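Local coordinates for hypothetical protein (Staphylococcus aureus subsp. aureus, PDB 2ETS) that is of unknown function but adopts a four-helical bundle fold as a representative of the DUF1798 family of bacterial proteins, at residues A[66-71]-A[77-82]; A[21-26]-A[52-57]. All coordinates share one frame; numbering follows the deposited sequence.

Contact 1 of 2, residues A[66-71]-A[77-82]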
loop_
_atom_site.group_PDB
_atom_site.type_symbol
_atom_site.label_atom_id
_atom_site.label_comp_id
_atom_site.label_asym_id
_atom_site.label_seq_id
_atom_site.Cartn_x
_atom_site.Cartn_y
_atom_site.Cartn_z
ATOM N N GLU A 66 -16.502 -6.355 1.758
ATOM C CA GLU A 66 -17.679 -6.839 1.010
ATOM C C GLU A 66 -18.025 -5.956 -0.199
ATOM O O GLU A 66 -18.382 -6.473 -1.258
ATOM C CB GLU A 66 -18.908 -6.957 1.938
ATOM C CG GLU A 66 -18.779 -7.976 3.075
ATOM N N PHE A 67 -17.903 -4.640 -0.049
ATOM C CA PHE A 67 -18.104 -3.720 -1.177
ATOM C C PHE A 67 -16.978 -3.850 -2.194
ATOM O O PHE A 67 -17.223 -4.155 -3.369
ATOM C CB PHE A 67 -18.165 -2.259 -0.726
ATOM C CG PHE A 67 -18.568 -1.302 -1.833
ATOM C CD1 PHE A 67 -17.636 -0.838 -2.760
ATOM C CD2 PHE A 67 -19.888 -0.895 -1.965
ATOM C CE1 PHE A 67 -18.013 0.025 -3.786
ATOM C CE2 PHE A 67 -20.267 -0.030 -2.989
ATOM C CZ PHE A 67 -19.315 0.428 -3.901
ATOM N N ILE A 68 -15.753 -3.621 -1.716
ATOM C CA ILE A 68 -14.577 -3.568 -2.563
ATOM C C ILE A 68 -14.401 -4.820 -3.444
ATOM O O ILE A 68 -14.049 -4.690 -4.600
ATOM C CB ILE A 68 -13.308 -3.305 -1.715
ATOM C CG1 ILE A 68 -13.283 -1.830 -1.285
ATOM C CG2 ILE A 68 -12.043 -3.647 -2.503
ATOM C CD1 ILE A 68 -12.464 -1.564 -0.061
ATOM N N ILE A 69 -14.674 -6.012 -2.914
ATOM C CA ILE A 69 -14.459 -7.258 -3.692
ATOM C C ILE A 69 -15.396 -7.396 -4.899
ATOM O O ILE A 69 -15.147 -8.195 -5.816
ATOM C CB ILE A 69 -14.528 -8.549 -2.809
ATOM C CG1 ILE A 69 -15.903 -8.732 -2.160
ATOM C CG2 ILE A 69 -13.481 -8.519 -1.732
ATOM C CD1 ILE A 69 -16.198 -10.190 -1.816
ATOM N N GLU A 70 -16.451 -6.597 -4.895
ATOM C CA GLU A 70 -17.454 -6.606 -5.945
ATOM C C GLU A 70 -17.210 -5.547 -7.018
ATOM O O GLU A 70 -17.908 -5.543 -8.017
ATOM C CB GLU A 70 -18.857 -6.402 -5.342
ATOM C CG GLU A 70 -19.345 -7.539 -4.410
ATOM C CD GLU A 70 -19.454 -8.890 -5.117
ATOM O OE1 GLU A 70 -19.995 -8.929 -6.245
ATOM O OE2 GLU A 70 -18.995 -9.911 -4.547
ATOM N N VAL A 71 -16.247 -4.644 -6.846
ATOM C CA VAL A 71 -15.985 -3.677 -7.921
ATOM C C VAL A 71 -15.320 -4.403 -9.115
ATOM O O VAL A 71 -14.728 -5.469 -8.933
ATOM C CB VAL A 71 -15.176 -2.424 -7.459
ATOM C CG1 VAL A 71 -15.843 -1.738 -6.251
ATOM C CG2 VAL A 71 -13.750 -2.761 -7.142
ATOM N N ARG A 77 -9.708 -13.042 -3.365
ATOM C CA ARG A 77 -8.276 -13.348 -3.447
ATOM C C ARG A 77 -7.420 -12.107 -3.775
ATOM O O ARG A 77 -6.466 -11.814 -3.071
ATOM C CB ARG A 77 -8.001 -14.421 -4.483
ATOM C CG ARG A 77 -6.609 -15.063 -4.299
ATOM C CD ARG A 77 -6.387 -16.223 -5.256
ATOM N NE ARG A 77 -6.213 -15.641 -6.558
ATOM C CZ ARG A 77 -5.053 -15.299 -7.107
ATOM N NH1 ARG A 77 -3.876 -15.554 -6.537
ATOM N NH2 ARG A 77 -5.082 -14.713 -8.284
ATOM N N LYS A 78 -7.787 -11.382 -4.830
ATOM C CA LYS A 78 -7.076 -10.180 -5.260
ATOM C C LYS A 78 -7.061 -9.119 -4.155
ATOM O O LYS A 78 -6.077 -8.433 -3.970
ATOM C CB LYS A 78 -7.719 -9.594 -6.532
ATOM C CG LYS A 78 -7.407 -10.343 -7.861
ATOM C CD LYS A 78 -6.051 -9.950 -8.497
ATOM C CE LYS A 78 -6.070 -8.461 -9.016
ATOM N NZ LYS A 78 -4.691 -7.907 -9.265
ATOM N N PHE A 79 -8.147 -9.001 -3.400
ATOM C CA PHE A 79 -8.185 -8.076 -2.281
ATOM C C PHE A 79 -7.174 -8.466 -1.187
ATOM O O PHE A 79 -6.485 -7.601 -0.631
ATOM C CB PHE A 79 -9.603 -7.996 -1.727
ATOM C CG PHE A 79 -9.779 -7.032 -0.582
ATOM C CD1 PHE A 79 -10.001 -5.675 -0.822
ATOM C CD2 PHE A 79 -9.808 -7.493 0.734
ATOM C CE1 PHE A 79 -10.220 -4.778 0.241
ATOM C CE2 PHE A 79 -10.014 -6.596 1.815
ATOM C CZ PHE A 79 -10.226 -5.235 1.559
ATOM N N GLU A 80 -7.056 -9.753 -0.897
ATOM C CA GLU A 80 -6.081 -10.217 0.103
ATOM C C GLU A 80 -4.631 -10.034 -0.353
ATOM O O GLU A 80 -3.759 -9.659 0.437
ATOM C CB GLU A 80 -6.315 -11.670 0.502
ATOM C CG GLU A 80 -7.689 -11.955 1.170
ATOM C CD GLU A 80 -7.924 -11.154 2.474
ATOM O OE1 GLU A 80 -6.978 -10.994 3.274
ATOM O OE2 GLU A 80 -9.060 -10.673 2.689
ATOM N N LEU A 81 -4.366 -10.267 -1.624
ATOM C CA LEU A 81 -3.011 -10.018 -2.124
ATOM C C LEU A 81 -2.642 -8.566 -2.120
ATOM O O LEU A 81 -1.508 -8.228 -1.844
ATOM C CB LEU A 81 -2.843 -10.594 -3.520
ATOM C CG LEU A 81 -3.083 -12.106 -3.508
ATOM C CD1 LEU A 81 -2.815 -12.686 -4.904
ATOM C CD2 LEU A 81 -2.230 -12.812 -2.446
ATOM N N LEU A 82 -3.612 -7.700 -2.410
ATOM C CA LEU A 82 -3.376 -6.295 -2.444
ATOM C C LEU A 82 -2.944 -5.828 -1.069
ATOM O O LEU A 82 -1.971 -5.087 -0.962
ATOM C CB LEU A 82 -4.606 -5.544 -2.908
ATOM C CG LEU A 82 -4.500 -4.025 -2.828
ATOM C CD1 LEU A 82 -3.363 -3.440 -3.672
ATOM C CD2 LEU A 82 -5.863 -3.395 -3.197
#
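Phe79, near the start of helix 76-92, reaches back to two consecutive isoleucines, Ile68 and Ile69, at the type I beta turn from Ile68 to Val71 that follows on from the short helix 65-68. Its CG is set anti to the backbone N (chi1 -178°), which carries the ring out from the helix toward the turn. The closest approach is Ile68 CG2 to Phe79 CD1 at 3.3 Å, with Phe79 CE1 also 3.5 Å from Ile68 CG2. On the other branch of Ile68, CD1 lies 3.9 Å from Phe79 CE1, so both arms of the isoleucine meet the same side of the ring. Ile69 works nearer the root: its CG2 is 3.9 Å from Phe79 CB. With chi1 at 62°, CG1 of Ile69 sits between its own backbone N and carbonyl carbon, and the longer branch leads away while the CG2 methyl makes the contact. Both isoleucines cross the phenylalanine at about a right angle, and their methyls approach the ring obliquely. Ile117 of helix 100-120 also touches Ile68. With every cross-segment contact made by carbon, the evidence is for a hydrophobic closure of the bend between the two helices, held by shape and burial.

Contact 2 of 2, residues A[21-26]-A[52-57]. Unlike the reference sequence in segment 52-57: Ile57 (reference Met).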
loop_
_atom_site.group_PDB
_atom_site.type_symbol
_atom_site.label_atom_id
_atom_site.label_comp_id
_atom_site.label_asym_id
_atom_site.label_seq_id
_atom_site.Cartn_x
_atom_site.Cartn_y
_atom_site.Cartn_z
ATOM N N ILE A 21 -3.152 5.364 -1.962
ATOM C CA ILE A 21 -2.435 5.831 -3.138
ATOM C C ILE A 21 -1.297 6.777 -2.759
ATOM O O ILE A 21 -0.117 6.540 -3.128
ATOM C CB ILE A 21 -3.396 6.461 -4.167
ATOM C CG1 ILE A 21 -4.217 5.308 -4.805
ATOM C CG2 ILE A 21 -2.615 7.205 -5.264
ATOM C CD1 ILE A 21 -5.330 5.760 -5.748
ATOM N N TYR A 22 -1.637 7.809 -1.999
ATOM C CA TYR A 22 -0.627 8.738 -1.466
ATOM C C TYR A 22 0.472 7.958 -0.740
ATOM O O TYR A 22 1.664 8.182 -0.984
ATOM C CB TYR A 22 -1.251 9.794 -0.532
ATOM C CG TYR A 22 -0.235 10.496 0.385
ATOM C CD1 TYR A 22 0.478 11.657 -0.017
ATOM C CD2 TYR A 22 0.002 10.012 1.649
ATOM C CE1 TYR A 22 1.407 12.280 0.849
ATOM C CE2 TYR A 22 0.901 10.628 2.511
ATOM C CZ TYR A 22 1.613 11.725 2.113
ATOM O OH TYR A 22 2.490 12.228 3.054
ATOM N N GLU A 23 0.063 7.038 0.155
ATOM C CA GLU A 23 1.042 6.310 0.956
ATOM C C GLU A 23 1.996 5.401 0.128
ATOM O O GLU A 23 3.201 5.328 0.398
ATOM C CB GLU A 23 0.333 5.529 2.045
ATOM C CG GLU A 23 -0.151 6.415 3.200
ATOM C CD GLU A 23 0.983 7.038 4.008
ATOM O OE1 GLU A 23 2.168 6.849 3.626
ATOM O OE2 GLU A 23 0.685 7.709 5.032
ATOM N N VAL A 24 1.452 4.735 -0.892
ATOM C CA VAL A 24 2.263 3.903 -1.782
ATOM C C VAL A 24 3.298 4.788 -2.559
ATOM O O VAL A 24 4.452 4.388 -2.778
ATOM C CB VAL A 24 1.343 3.093 -2.706
ATOM C CG1 VAL A 24 2.119 2.374 -3.784
ATOM C CG2 VAL A 24 0.526 2.070 -1.878
ATOM N N ASN A 25 2.894 5.981 -2.967
ATOM C CA ASN A 25 3.856 6.955 -3.503
ATOM C C ASN A 25 4.946 7.360 -2.520
ATOM O O ASN A 25 6.106 7.454 -2.842
ATOM C CB ASN A 25 3.128 8.191 -3.975
ATOM C CG ASN A 25 2.344 7.939 -5.223
ATOM O OD1 ASN A 25 2.837 7.293 -6.153
ATOM N ND2 ASN A 25 1.109 8.436 -5.262
ATOM N N ASN A 26 4.565 7.563 -1.294
ATOM C CA ASN A 26 5.510 7.838 -0.258
ATOM C C ASN A 26 6.489 6.697 -0.084
ATOM O O ASN A 26 7.658 6.921 0.160
ATOM C CB ASN A 26 4.742 8.029 1.050
ATOM C CG ASN A 26 5.455 8.893 1.994
ATOM O OD1 ASN A 26 5.964 9.936 1.612
ATOM N ND2 ASN A 26 5.496 8.490 3.260
ATOM N N GLU A 52 2.870 0.439 11.335
ATOM C CA GLU A 52 1.671 0.510 12.174
ATOM C C GLU A 52 0.643 1.535 11.672
ATOM O O GLU A 52 -0.554 1.298 11.757
ATOM C CB GLU A 52 2.063 0.809 13.611
ATOM C CG GLU A 52 2.763 -0.368 14.273
ATOM C CD GLU A 52 3.050 -0.119 15.747
ATOM O OE1 GLU A 52 2.879 1.039 16.216
ATOM O OE2 GLU A 52 3.449 -1.091 16.425
ATOM N N HIS A 53 1.100 2.662 11.134
ATOM C CA HIS A 53 0.179 3.657 10.570
ATOM C C HIS A 53 -0.481 3.080 9.309
ATOM O O HIS A 53 -1.675 3.267 9.071
ATOM C CB HIS A 53 0.917 4.971 10.286
ATOM C CG HIS A 53 0.307 5.816 9.209
ATOM N ND1 HIS A 53 -0.802 6.615 9.411
ATOM C CD2 HIS A 53 0.710 6.046 7.934
ATOM C CE1 HIS A 53 -1.084 7.260 8.291
ATOM N NE2 HIS A 53 -0.182 6.934 7.376
ATOM N N ILE A 54 0.303 2.386 8.506
ATOM C CA ILE A 54 -0.252 1.669 7.339
ATOM C C ILE A 54 -1.277 0.569 7.759
ATOM O O ILE A 54 -2.354 0.443 7.157
ATOM C CB ILE A 54 0.872 1.066 6.489
ATOM C CG1 ILE A 54 1.811 2.155 5.923
ATOM C CG2 ILE A 54 0.301 0.201 5.340
ATOM C CD1 ILE A 54 1.132 3.304 5.176
ATOM N N ASP A 55 -0.950 -0.202 8.800
ATOM C CA ASP A 55 -1.893 -1.178 9.330
ATOM C C ASP A 55 -3.217 -0.518 9.738
ATOM O O ASP A 55 -4.277 -1.104 9.512
ATOM C CB ASP A 55 -1.303 -1.948 10.532
ATOM C CG ASP A 55 -0.100 -2.801 10.153
ATOM O OD1 ASP A 55 0.101 -3.050 8.940
ATOM O OD2 ASP A 55 0.683 -3.157 11.057
ATOM N N SER A 56 -3.163 0.696 10.310
ATOM C CA SER A 56 -4.386 1.389 10.729
ATOM C C SER A 56 -5.255 1.656 9.509
ATOM O O SER A 56 -6.442 1.396 9.538
ATOM C CB SER A 56 -4.111 2.703 11.512
ATOM N N ILE A 57 -4.666 2.140 8.431
ATOM C CA ILE A 57 -5.445 2.407 7.229
ATOM C C ILE A 57 -6.012 1.116 6.665
ATOM O O ILE A 57 -7.171 1.065 6.288
ATOM C CB ILE A 57 -4.631 3.144 6.126
ATOM C CG1 ILE A 57 -4.082 4.484 6.658
ATOM C CG2 ILE A 57 -5.533 3.445 4.912
ATOM C CD1 ILE A 57 -3.016 5.090 5.722
#
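Within the four-helical bundle, helices 12-37 and 43-63 pack antiparallel, and this contact is a histidine-carboxylate hydrogen bond between them set beside an apolar patch. The local axes approach to 11.8 Å with 156° between their directions, a separation that the side chains span. Glu23 and His53 extend from opposite directions, and His53 NE2 donates to Glu23 OE2 at 2.6 Å with an N-H...O angle of 152°. The acceptor lies close to the imidazole plane, at the ring edge, whereas the nitrogen meets the carboxylate from above its plane; the planes of the two flat groups stand 65° apart. The first torsion of Glu23 sets CG anti to the carbonyl carbon and beside the isoleucine methyls, and a bend at chi2 then turns the carboxylate toward the histidine. Ile54 CD1 lies 3.9 Å from Glu23 CG, and Ile57 CD1 is 4.0 Å from the same carbon. Ile57, which differs from the reference sequence, also touches Leu16 and Leu20, while Ile54 reaches Ile86 of helix 76-92. The second carboxylate oxygen, Glu23 OE1, is hydrogen-bonded to Tyr50 OH. Both oxygens of this buried group thus have partners on helix 43-63, which should limit its rotation, and the nearby carboxylate would probably favour a protonated, positively charged imidazole.

In the fold
Along the chain the contacts come in series: contact 2 pairs helices 12-37 and 43-63, and contact 1 follows, joining helix 65-68 and its turn to helix 76-92. Their centres are about 17 Å apart and their nearest atoms about 7 Å, without touching. The centre of contact 2 lies about 6 Å from the centre of the chain, that of contact 1 about 14 Å, which places one well inside the bundle's length and the other toward an end. Helix 43-63 runs almost directly into helix 65-68, and helix 100-120 lies against segments of both contacts, touching Ile68 in one and Ile21 and Val24 in the other. Together they tie successive helices of one compact bundle.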